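Local coordinates for protein lactate dehydrogenase, adjacent gene encodes predicted malate dehydrogenase (Cryptosporidium parvum, PDB 4ND3) that probably catalyses the reversible, NAD-dependent interconversion of (S)-lactate and pyruvate, at residues K141-A146 with V255-F260; S152-F157 with A171-G176; M181-S186 with H215-W220. All coordinates share one frame; numbering follows the deposited sequence.

Interaction 1. Residues K141-A146 with V255-F260. With NAD (nicotinamide-adenine-dinucleotide), chain C.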
loop_
_atom_site.group_PDB
_atom_site.type_symbol
_atom_site.label_atom_id
_atom_site.label_comp_id
_atom_site.label_asym_id
_atom_site.label_seq_id
_atom_site.Cartn_x
_atom_site.Cartn_y
_atom_site.Cartn_z
ATOM N N LYS A 141 -16.271 -15.870 18.680
ATOM C CA LYS A 141 -14.816 -15.732 18.607
ATOM C C LYS A 141 -14.147 -16.910 17.892
ATOM O O LYS A 141 -12.918 -16.983 17.832
ATOM C CB LYS A 141 -14.230 -15.583 20.018
ATOM C CG LYS A 141 -14.720 -14.359 20.788
ATOM C CD LYS A 141 -14.261 -13.040 20.174
ATOM C CE LYS A 141 -12.764 -12.804 20.322
ATOM N NZ LYS A 141 -12.348 -12.611 21.740
ATOM N N VAL A 142 -14.952 -17.825 17.356
ATOM C CA VAL A 142 -14.444 -18.967 16.600
ATOM C C VAL A 142 -15.194 -19.082 15.278
ATOM O O VAL A 142 -16.417 -19.190 15.269
ATOM C CB VAL A 142 -14.628 -20.293 17.367
ATOM C CG1 VAL A 142 -14.110 -21.462 16.539
ATOM C CG2 VAL A 142 -13.931 -20.236 18.722
ATOM N N CYS A 143 -14.458 -19.068 14.170
ATOM C CA CYS A 143 -15.056 -19.211 12.846
ATOM C C CYS A 143 -14.099 -19.933 11.906
ATOM O O CYS A 143 -12.968 -20.233 12.279
ATOM C CB CYS A 143 -15.440 -17.840 12.279
ATOM S SG CYS A 143 -14.039 -16.756 11.914
ATOM N N GLY A 144 -14.562 -20.225 10.696
ATOM C CA GLY A 144 -13.751 -20.925 9.708
ATOM C C GLY A 144 -13.605 -20.145 8.419
ATOM O O GLY A 144 -14.583 -19.601 7.909
ATOM N N MET A 145 -12.385 -20.090 7.889
ATOM C CA MET A 145 -12.161 -19.517 6.566
ATOM C C MET A 145 -12.597 -20.525 5.515
ATOM O O MET A 145 -12.090 -21.650 5.477
ATOM C CB MET A 145 -10.684 -19.161 6.349
ATOM C CG MET A 145 -10.405 -18.398 5.058
ATOM S SD MET A 145 -10.615 -19.345 3.538
ATOM C CE MET A 145 -9.212 -20.452 3.644
ATOM N N ALA A 146 -13.529 -20.113 4.658
ATOM C CA ALA A 146 -13.925 -20.919 3.508
ATOM C C ALA A 146 -14.653 -20.083 2.463
ATOM O O ALA A 146 -14.286 -20.093 1.290
ATOM C CB ALA A 146 -14.797 -22.081 3.948
ATOM N N VAL A 255 -18.154 -10.580 5.506
ATOM C CA VAL A 255 -17.275 -11.703 5.203
ATOM C C VAL A 255 -18.050 -13.020 5.188
ATOM O O VAL A 255 -18.573 -13.445 6.224
ATOM C CB VAL A 255 -16.146 -11.814 6.248
ATOM C CG1 VAL A 255 -15.186 -12.936 5.881
ATOM C CG2 VAL A 255 -15.398 -10.496 6.374
ATOM N N PRO A 256 -18.130 -13.675 4.019
ATOM C CA PRO A 256 -18.664 -15.028 4.040
ATOM C C PRO A 256 -17.670 -15.959 4.728
ATOM O O PRO A 256 -16.512 -16.038 4.316
ATOM C CB PRO A 256 -18.821 -15.377 2.562
ATOM C CG PRO A 256 -17.846 -14.505 1.856
ATOM C CD PRO A 256 -17.749 -13.247 2.661
ATOM N N CYS A 257 -18.114 -16.610 5.797
ATOM C CA CYS A 257 -17.281 -17.568 6.520
ATOM C C CYS A 257 -18.155 -18.568 7.279
ATOM O O CYS A 257 -19.371 -18.379 7.399
ATOM C CB CYS A 257 -16.334 -16.841 7.480
ATOM S SG CYS A 257 -17.113 -16.052 8.908
ATOM N N SER A 258 -17.525 -19.634 7.774
ATOM C CA SER A 258 -18.216 -20.620 8.597
ATOM C C SER A 258 -18.403 -20.071 10.008
ATOM O O SER A 258 -17.444 -19.953 10.777
ATOM C CB SER A 258 -17.446 -21.939 8.631
ATOM O OG SER A 258 -18.259 -22.976 9.156
ATOM N N ALA A 259 -19.643 -19.729 10.338
ATOM C CA ALA A 259 -19.968 -19.134 11.630
ATOM C C ALA A 259 -21.176 -19.824 12.245
ATOM O O ALA A 259 -21.956 -20.465 11.541
ATOM C CB ALA A 259 -20.244 -17.650 11.462
ATOM N N PHE A 260 -21.328 -19.684 13.557
ATOM C CA PHE A 260 -22.432 -20.319 14.273
ATOM C C PHE A 260 -23.740 -19.584 13.973
ATOM O O PHE A 260 -23.979 -18.490 14.480
ATOM C CB PHE A 260 -22.162 -20.351 15.779
ATOM C CG PHE A 260 -23.125 -21.215 16.545
ATOM C CD1 PHE A 260 -24.111 -20.650 17.343
ATOM C CD2 PHE A 260 -23.052 -22.602 16.457
ATOM C CE1 PHE A 260 -25.003 -21.448 18.042
ATOM C CE2 PHE A 260 -23.940 -23.406 17.155
ATOM C CZ PHE A 260 -24.916 -22.828 17.949
HETATM P PA NAD C . 0.635 -28.644 4.885
HETATM O O1A NAD C . 1.519 -27.876 3.947
HETATM O O2A NAD C . 0.730 -30.141 4.932
HETATM O O5B NAD C . 0.850 -28.057 6.351
HETATM C C5B NAD C . 0.264 -28.646 7.504
HETATM C C4B NAD C . 1.205 -28.367 8.664
HETATM O O4B NAD C . 0.594 -28.752 9.892
HETATM C C3B NAD C . 2.519 -29.141 8.565
HETATM O O3B NAD C . 3.633 -28.245 8.512
HETATM C C2B NAD C . 2.566 -29.989 9.823
HETATM O O2B NAD C . 3.870 -30.115 10.392
HETATM C C1B NAD C . 1.628 -29.239 10.749
HETATM N N9A NAD C . 1.090 -30.072 11.847
HETATM C C8A NAD C . 0.765 -31.380 11.806
HETATM N N7A NAD C . 0.304 -31.786 13.013
HETATM C C5A NAD C . 0.333 -30.736 13.843
HETATM C C6A NAD C . -0.020 -30.483 15.253
HETATM N N6A NAD C . -0.508 -31.474 16.040
HETATM N N1A NAD C . 0.162 -29.227 15.720
HETATM C C2A NAD C . 0.647 -28.229 14.952
HETATM N N3A NAD C . 0.986 -28.396 13.664
HETATM C C4A NAD C . 0.850 -29.604 13.066
HETATM O O3 NAD C . -0.937 -28.292 4.670
HETATM P PN NAD C . -1.496 -26.959 3.946
HETATM O O1N NAD C . -1.341 -27.115 2.459
HETATM O O2N NAD C . -0.935 -25.730 4.608
HETATM O O5D NAD C . -3.046 -27.063 4.344
HETATM C C5D NAD C . -3.415 -26.987 5.715
HETATM C C4D NAD C . -4.876 -27.383 5.882
HETATM O O4D NAD C . -5.711 -26.392 5.271
HETATM C C3D NAD C . -5.223 -28.708 5.212
HETATM O O3D NAD C . -6.058 -29.464 6.088
HETATM C C2D NAD C . -5.986 -28.310 3.958
HETATM O O2D NAD C . -6.923 -29.297 3.509
HETATM C C1D NAD C . -6.676 -27.048 4.442
HETATM N N1N NAD C . -7.155 -26.112 3.420
HETATM C C2N NAD C . -8.291 -25.463 3.711
HETATM C C3N NAD C . -8.848 -24.537 2.837
HETATM C C7N NAD C . -10.126 -23.823 3.187
HETATM O O7N NAD C . -10.725 -23.243 2.295
HETATM N N7N NAD C . -10.599 -23.808 4.438
HETATM C C4N NAD C . -8.192 -24.283 1.637
HETATM C C5N NAD C . -7.009 -24.959 1.353
HETATM C C6N NAD C . -6.505 -25.879 2.268
HETATM O O HOH W 1 -19.512 -17.851 14.799
HETATM O O HOH W 2 -14.054 -17.304 4.755
#

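Interaction 2. Residues S152-F157 with A171-G176. With 2OP ((2S)-2-hydroxypropanoic acid), chain D.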
loop_
_atom_site.group_PDB
_atom_site.type_symbol
_atom_site.label_atom_id
_atom_site.label_comp_id
_atom_site.label_asym_id
_atom_site.label_seq_id
_atom_site.Cartn_x
_atom_site.Cartn_y
_atom_site.Cartn_z
ATOM N N SER A 152 -14.395 -15.851 -3.738
ATOM C CA SER A 152 -13.365 -15.245 -4.581
ATOM C C SER A 152 -13.208 -16.012 -5.884
ATOM O O SER A 152 -13.014 -15.414 -6.945
ATOM C CB SER A 152 -12.012 -15.180 -3.859
ATOM O OG SER A 152 -12.076 -14.320 -2.737
ATOM N N ARG A 153 -13.277 -17.337 -5.801
ATOM C CA ARG A 153 -13.247 -18.181 -6.991
ATOM C C ARG A 153 -14.481 -17.912 -7.871
ATOM O O ARG A 153 -14.364 -17.741 -9.082
ATOM C CB ARG A 153 -13.177 -19.655 -6.592
ATOM C CG ARG A 153 -11.832 -20.064 -6.006
ATOM C CD ARG A 153 -11.885 -21.412 -5.310
ATOM N NE ARG A 153 -10.550 -21.862 -4.908
ATOM C CZ ARG A 153 -10.302 -22.958 -4.194
ATOM N NH1 ARG A 153 -11.294 -23.741 -3.779
ATOM N NH2 ARG A 153 -9.044 -23.271 -3.883
ATOM N N PHE A 154 -15.649 -17.862 -7.235
ATOM C CA PHE A 154 -16.929 -17.604 -7.908
ATOM C C PHE A 154 -16.873 -16.247 -8.614
ATOM O O PHE A 154 -17.143 -16.151 -9.814
ATOM C CB PHE A 154 -18.053 -17.666 -6.856
ATOM C CG PHE A 154 -19.468 -17.679 -7.406
ATOM C CD1 PHE A 154 -19.786 -18.256 -8.630
ATOM C CD2 PHE A 154 -20.503 -17.163 -6.633
ATOM C CE1 PHE A 154 -21.100 -18.273 -9.090
ATOM C CE2 PHE A 154 -21.813 -17.178 -7.087
ATOM C CZ PHE A 154 -22.113 -17.734 -8.318
ATOM N N ARG A 155 -16.464 -15.215 -7.877
ATOM C CA ARG A 155 -16.309 -13.862 -8.429
ATOM C C ARG A 155 -15.295 -13.799 -9.563
ATOM O O ARG A 155 -15.523 -13.127 -10.573
ATOM C CB ARG A 155 -15.887 -12.884 -7.336
ATOM C CG ARG A 155 -16.954 -12.623 -6.291
ATOM C CD ARG A 155 -16.373 -11.889 -5.093
ATOM N NE ARG A 155 -16.188 -10.464 -5.356
ATOM C CZ ARG A 155 -15.483 -9.634 -4.590
ATOM N NH1 ARG A 155 -14.869 -10.071 -3.496
ATOM N NH2 ARG A 155 -15.389 -8.353 -4.924
ATOM N N THR A 156 -14.176 -14.498 -9.397
ATOM C CA THR A 156 -13.129 -14.519 -10.413
ATOM C C THR A 156 -13.637 -15.110 -11.725
ATOM O O THR A 156 -13.385 -14.552 -12.790
ATOM C CB THR A 156 -11.891 -15.310 -9.934
ATOM O OG1 THR A 156 -11.366 -14.700 -8.748
ATOM C CG2 THR A 156 -10.808 -15.333 -10.998
ATOM N N PHE A 157 -14.350 -16.231 -11.648
ATOM C CA PHE A 157 -14.832 -16.904 -12.855
ATOM C C PHE A 157 -15.871 -16.053 -13.590
ATOM O O PHE A 157 -15.856 -15.988 -14.814
ATOM C CB PHE A 157 -15.405 -18.289 -12.535
ATOM C CG PHE A 157 -14.421 -19.229 -11.876
ATOM C CD1 PHE A 157 -13.067 -19.214 -12.210
ATOM C CD2 PHE A 157 -14.857 -20.146 -10.932
ATOM C CE1 PHE A 157 -12.176 -20.081 -11.597
ATOM C CE2 PHE A 157 -13.968 -21.023 -10.324
ATOM C CZ PHE A 157 -12.630 -20.989 -10.655
ATOM N N ALA A 171 -20.721 -11.437 -5.403
ATOM C CA ALA A 171 -21.189 -12.820 -5.497
ATOM C C ALA A 171 -20.814 -13.583 -4.234
ATOM O O ALA A 171 -19.702 -13.423 -3.721
ATOM C CB ALA A 171 -20.588 -13.500 -6.717
ATOM N N ASN A 172 -21.741 -14.403 -3.740
ATOM C CA ASN A 172 -21.541 -15.159 -2.506
ATOM C C ASN A 172 -21.661 -16.664 -2.706
ATOM O O ASN A 172 -22.496 -17.140 -3.481
ATOM C CB ASN A 172 -22.553 -14.723 -1.445
ATOM C CG ASN A 172 -22.125 -13.473 -0.707
ATOM O OD1 ASN A 172 -21.070 -13.449 -0.071
ATOM N ND2 ASN A 172 -22.942 -12.428 -0.777
ATOM N N VAL A 173 -20.811 -17.404 -1.999
ATOM C CA VAL A 173 -20.971 -18.839 -1.844
ATOM C C VAL A 173 -21.319 -19.074 -0.387
ATOM O O VAL A 173 -20.692 -18.498 0.501
ATOM C CB VAL A 173 -19.693 -19.610 -2.223
ATOM C CG1 VAL A 173 -19.853 -21.098 -1.932
ATOM C CG2 VAL A 173 -19.363 -19.388 -3.689
ATOM N N ILE A 174 -22.336 -19.897 -0.145
ATOM C CA ILE A 174 -22.787 -20.182 1.213
ATOM C C ILE A 174 -22.914 -21.684 1.441
ATOM O O ILE A 174 -22.813 -22.470 0.503
ATOM C CB ILE A 174 -24.125 -19.478 1.517
ATOM C CG1 ILE A 174 -25.226 -19.945 0.558
ATOM C CG2 ILE A 174 -23.954 -17.969 1.427
ATOM C CD1 ILE A 174 -26.605 -19.482 0.968
ATOM N N GLY A 175 -23.137 -22.071 2.692
ATOM C CA GLY A 175 -23.234 -23.479 3.069
ATOM C C GLY A 175 -21.874 -24.054 3.412
ATOM O O GLY A 175 -20.928 -23.314 3.671
ATOM N N GLY A 176 -21.772 -25.379 3.403
ATOM C CA GLY A 176 -20.538 -26.066 3.782
ATOM C C GLY A 176 -19.461 -25.993 2.716
ATOM O O GLY A 176 -19.757 -25.946 1.522
HETATM C C 2OP D . -9.688 -25.921 -1.308
HETATM O O 2OP D . -10.856 -25.492 -1.332
HETATM C CB 2OP D . -9.308 -28.297 -0.686
HETATM O OHN 2OP D . -10.215 -26.689 0.881
HETATM C CA 2OP D . -9.298 -26.853 -0.206
HETATM O OXT 2OP D . -8.833 -25.604 -2.161
#

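Interaction 3. Residues M181-S186 with H215-W220. Unlike the reference sequence in segment 181-186: Ala184 (reference Val). With 2OP ((2S)-2-hydroxypropanoic acid), chain D.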
loop_
_atom_site.group_PDB
_atom_site.type_symbol
_atom_site.label_atom_id
_atom_site.label_comp_id
_atom_site.label_asym_id
_atom_site.label_seq_id
_atom_site.Cartn_x
_atom_site.Cartn_y
_atom_site.Cartn_z
ATOM N N MET A 181 -21.495 -26.970 -1.461
ATOM C CA MET A 181 -21.461 -25.509 -1.321
ATOM C C MET A 181 -22.395 -24.869 -2.348
ATOM O O MET A 181 -22.549 -25.387 -3.455
ATOM C CB MET A 181 -20.043 -24.960 -1.502
ATOM C CG MET A 181 -19.496 -25.049 -2.919
ATOM S SD MET A 181 -17.853 -24.325 -3.054
ATOM C CE MET A 181 -16.864 -25.527 -2.163
ATOM N N VAL A 182 -23.004 -23.748 -1.973
ATOM C CA VAL A 182 -24.020 -23.105 -2.807
ATOM C C VAL A 182 -23.574 -21.728 -3.287
ATOM O O VAL A 182 -23.685 -20.754 -2.547
ATOM C CB VAL A 182 -25.351 -22.966 -2.040
ATOM C CG1 VAL A 182 -26.425 -22.361 -2.936
ATOM C CG2 VAL A 182 -25.792 -24.321 -1.501
ATOM N N PRO A 183 -23.060 -21.643 -4.527
ATOM C CA PRO A 183 -22.859 -20.333 -5.131
ATOM C C PRO A 183 -24.214 -19.737 -5.529
ATOM O O PRO A 183 -24.856 -20.235 -6.452
ATOM C CB PRO A 183 -21.989 -20.631 -6.366
ATOM C CG PRO A 183 -21.510 -22.034 -6.205
ATOM C CD PRO A 183 -22.561 -22.721 -5.395
ATOM N N ALA A 184 -24.641 -18.702 -4.814
ATOM C CA ALA A 184 -25.981 -18.132 -4.982
ATOM C C ALA A 184 -26.062 -17.222 -6.207
ATOM O O ALA A 184 -25.881 -16.012 -6.102
ATOM C CB ALA A 184 -26.380 -17.367 -3.729
ATOM N N THR A 185 -26.346 -17.803 -7.367
ATOM C CA THR A 185 -26.412 -17.024 -8.607
ATOM C C THR A 185 -27.479 -15.928 -8.565
ATOM O O THR A 185 -27.333 -14.905 -9.228
ATOM C CB THR A 185 -26.678 -17.909 -9.839
ATOM O OG1 THR A 185 -27.899 -18.634 -9.658
ATOM C CG2 THR A 185 -25.525 -18.885 -10.067
ATOM N N SER A 186 -28.532 -16.136 -7.775
ATOM C CA SER A 186 -29.660 -15.204 -7.726
ATOM C C SER A 186 -29.249 -13.791 -7.321
ATOM O O SER A 186 -29.825 -12.817 -7.807
ATOM C CB SER A 186 -30.755 -15.716 -6.779
ATOM O OG SER A 186 -30.378 -15.597 -5.415
ATOM N N HIS A 215 -17.668 -25.087 -11.799
ATOM C CA HIS A 215 -16.248 -24.741 -11.680
ATOM C C HIS A 215 -15.913 -24.307 -10.252
ATOM O O HIS A 215 -14.897 -24.723 -9.691
ATOM C CB HIS A 215 -15.888 -23.611 -12.656
ATOM C CG HIS A 215 -14.420 -23.474 -12.926
ATOM N ND1 HIS A 215 -13.922 -22.602 -13.872
ATOM C CD2 HIS A 215 -13.345 -24.110 -12.401
ATOM C CE1 HIS A 215 -12.605 -22.694 -13.905
ATOM N NE2 HIS A 215 -12.229 -23.601 -13.021
ATOM N N THR A 216 -16.776 -23.475 -9.676
ATOM C CA THR A 216 -16.631 -23.018 -8.299
ATOM C C THR A 216 -16.645 -24.191 -7.315
ATOM O O THR A 216 -15.807 -24.259 -6.413
ATOM C CB THR A 216 -17.751 -22.025 -7.930
ATOM O OG1 THR A 216 -17.727 -20.920 -8.841
ATOM C CG2 THR A 216 -17.582 -21.506 -6.520
ATOM N N ARG A 217 -17.584 -25.113 -7.506
ATOM C CA ARG A 217 -17.757 -26.248 -6.597
ATOM C C ARG A 217 -16.585 -27.235 -6.605
ATOM O O ARG A 217 -16.263 -27.807 -5.571
ATOM C CB ARG A 217 -19.062 -26.985 -6.910
ATOM C CG ARG A 217 -20.303 -26.172 -6.584
ATOM C CD ARG A 217 -21.471 -26.535 -7.488
ATOM N NE ARG A 217 -21.879 -27.929 -7.336
ATOM C CZ ARG A 217 -22.594 -28.405 -6.318
ATOM N NH1 ARG A 217 -22.983 -27.607 -5.326
ATOM N NH2 ARG A 217 -22.914 -29.696 -6.280
ATOM N N ILE A 218 -15.959 -27.430 -7.763
ATOM C CA ILE A 218 -14.849 -28.381 -7.884
ATOM C C ILE A 218 -13.506 -27.702 -8.181
ATOM O O ILE A 218 -12.562 -28.352 -8.637
ATOM C CB ILE A 218 -15.152 -29.459 -8.947
ATOM C CG1 ILE A 218 -15.130 -28.864 -10.364
ATOM C CG2 ILE A 218 -16.487 -30.125 -8.644
ATOM C CD1 ILE A 218 -15.669 -29.795 -11.429
ATOM N N ALA A 219 -13.420 -26.403 -7.903
ATOM C CA ALA A 219 -12.195 -25.634 -8.138
ATOM C C ALA A 219 -10.981 -26.221 -7.408
ATOM O O ALA A 219 -9.870 -26.190 -7.934
ATOM C CB ALA A 219 -12.397 -24.181 -7.729
ATOM N N TRP A 220 -11.194 -26.761 -6.210
ATOM C CA TRP A 220 -10.084 -27.296 -5.413
ATOM C C TRP A 220 -9.327 -28.412 -6.138
ATOM O O TRP A 220 -8.097 -28.472 -6.069
ATOM C CB TRP A 220 -10.553 -27.759 -4.028
ATOM C CG TRP A 220 -11.174 -29.130 -3.951
ATOM C CD1 TRP A 220 -12.492 -29.448 -4.132
ATOM C CD2 TRP A 220 -10.508 -30.359 -3.624
ATOM N NE1 TRP A 220 -12.682 -30.797 -3.954
ATOM C CE2 TRP A 220 -11.483 -31.380 -3.639
ATOM C CE3 TRP A 220 -9.181 -30.698 -3.326
ATOM C CZ2 TRP A 220 -11.172 -32.718 -3.374
ATOM C CZ3 TRP A 220 -8.872 -32.030 -3.060
ATOM C CH2 TRP A 220 -9.865 -33.023 -3.088
HETATM C C 2OP D . -9.688 -25.921 -1.308
HETATM O O 2OP D . -10.856 -25.492 -1.332
HETATM C CB 2OP D . -9.308 -28.297 -0.686
HETATM O OHN 2OP D . -10.215 -26.689 0.881
HETATM C CA 2OP D . -9.298 -26.853 -0.206
HETATM O OXT 2OP D . -8.833 -25.604 -2.161
#

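Interaction 1. Residues K141-A146 with V255-F260
The flat groups that meet here are the carbonyl groups of Gly144 and Ser258, each approached in its own plane by the N-H of the other residue. Gly144 N gives its hydrogen to a lone pair of Ser258 O at 2.9 Å, with 152° at the hydrogen. The return bond, from Ser258 N to a lone pair of Gly144 O, is also 2.9 Å. Together they make one antiparallel hydrogen-bonded pair, a single bridge, because the strand segments run at 135° to each other and soon diverge. Beside the bridge, Cys143 CB comes to 3.3 Å from Ser258 O, and Cys257 CB sits 3.3 Å from Gly144 O. The sulfur of Cys257 touches Cys143, SG 4.2 Å from CB, but the two cysteines form no disulfide.

What the bridge joins is an edge strand of the parallel Rossmann sheet, 142-144, to strand 253-261, which pairs with 270-279 in an antiparallel sheet of the C-terminal part. The hydroxyl of Ser258 is hydrogen-bonded to Asp125 OD1, at the start of helix 124-135. Where the strands part, water takes over: one molecule accepts from Ala146 N and donates to Pro256 O, and another accepts from Phe260 N and donates weakly to Val142 O.

Just past the bridge the chain reaches the cofactor. Met145 O accepts a hydrogen from the nicotinamide amide nitrogen N7N at 2.8 Å. With CG anti to the backbone N (chi1 -173°) and bends at the next two torsions, the Met145 chain curls back so that CE lies 3.4 Å from the carboxamide oxygen O7N. This methionine also packs on Ala239 and Met243 of helix 234-248.

Interaction 2. Residues S152-F157 with A171-G176
The helical turn that sets Phe154 and Arg155 against Ala171 is clasped at Ser152 O, which accepts two hydrogens from Thr156: the backbone N at 2.9 Å and the hydroxyl OG1 at 2.5 Å, a length unusually short and doubtful in its exact value. The two donors arrive from opposite faces of the carbonyl plane. On the side toward strand 169-174 the contact is apolar. Phe154 carries CG anti to the backbone N (chi1 -169°), which lays the ring obliquely against the strand: CD2 is 3.7 Å from Ala171 CB, and CE2 lies 3.7 Å from Asn172 O. At the base of the ring, Phe154 CB meets the CG2 branch of Val173 at 3.8 Å. Arg155 adds its aliphatic part, with CG 3.8 Å from Ala171 CB; its chain bends farther out, and NE finds Val169 O just before the segment. The ring of Phe154 is also packed by Ile212 and Thr216 of helix 206-217.

One residue earlier, Arg153 leaves in another direction, extended from CG to NE. Its NH2 donates to OXT of the bound lactate at 2.9 Å and a nearly straight 168°, while NH1 reaches the other carboxylate oxygen, O, at 3.0 Å. This two-pronged grip of a guanidinium on the substrate carboxylate is the hallmark of the lactate and malate dehydrogenase active site.

Interaction 3. Residues M181-S186 with H215-W220
The backbones pass without meeting: Met181 CA and Arg217 CA are 6.5 Å apart and Pro183 CA stands 7.5 Å from Thr216 CA, so side chains must span the gap between strand 182-183 and the end of helix 206-217. Met181 and Arg217 do most of this, sliding past each other in opposite directions, with Met181 CG 3.9 Å from Arg217 CG. The methionine starts with CG wedged between its backbone N and carbonyl carbon (chi1 70°), runs straight to the sulfur and bends only at the last torsion. That places SD over the helix backbone, 3.9 Å from Thr216 O. Going the other way, the arginine bends at chi3 (62°) and turns back toward the carbonyl of Met181, just before strand 182-183. Its NH1 comes 2.9 Å from Met181 O, which lies near the guanidinium plane, but the hydrogen bond is weak, with only 123° at the hydrogen. The CG contact and this weak bond both link Arg217 to Met181.

Next to them, Pro183 CG rests on the methyl of Thr216, 4.0 Å from CG2. The methyl is anti to the backbone N and faces the proline, while the hydroxyl OG1 turns back to Ile212 O one helical turn earlier.

Past Arg217 the helix breaks at Ile218 and starts again, bringing Trp220 to the substrate: CB is 3.3 Å from OXT of the lactate and CE3 is 3.6 Å from its methyl CB. Trp220 also makes a cation-pi contact with the substrate-binding Arg90. Phe154 of helix 147-162 and Val173 of strand 169-174 both pack on Pro183 and Thr216, so strands 169-174 and 182-183 and helices 147-162 and 206-217 pack together here.

In the fold
Starting from the N terminus, the chain completes the Rossmann sheet at strand 142-144, where interaction 1 begins; that contact closes only when strand 253-261 returns, a loop of more than a hundred residues. The other two contacts are nested inside it. Helix 147-162 follows directly, and interaction 2 closes a short loop back onto strand 169-174. Interaction 3 comes next in series, from the neighbouring strand 182-183 to the junction of helices 206-217 and 219-227. Interactions 2 and 3 have centres about 6 Å apart, share a sheet and both reach the lactate, whereas interaction 1 joins their part of the fold to the cofactor-binding part.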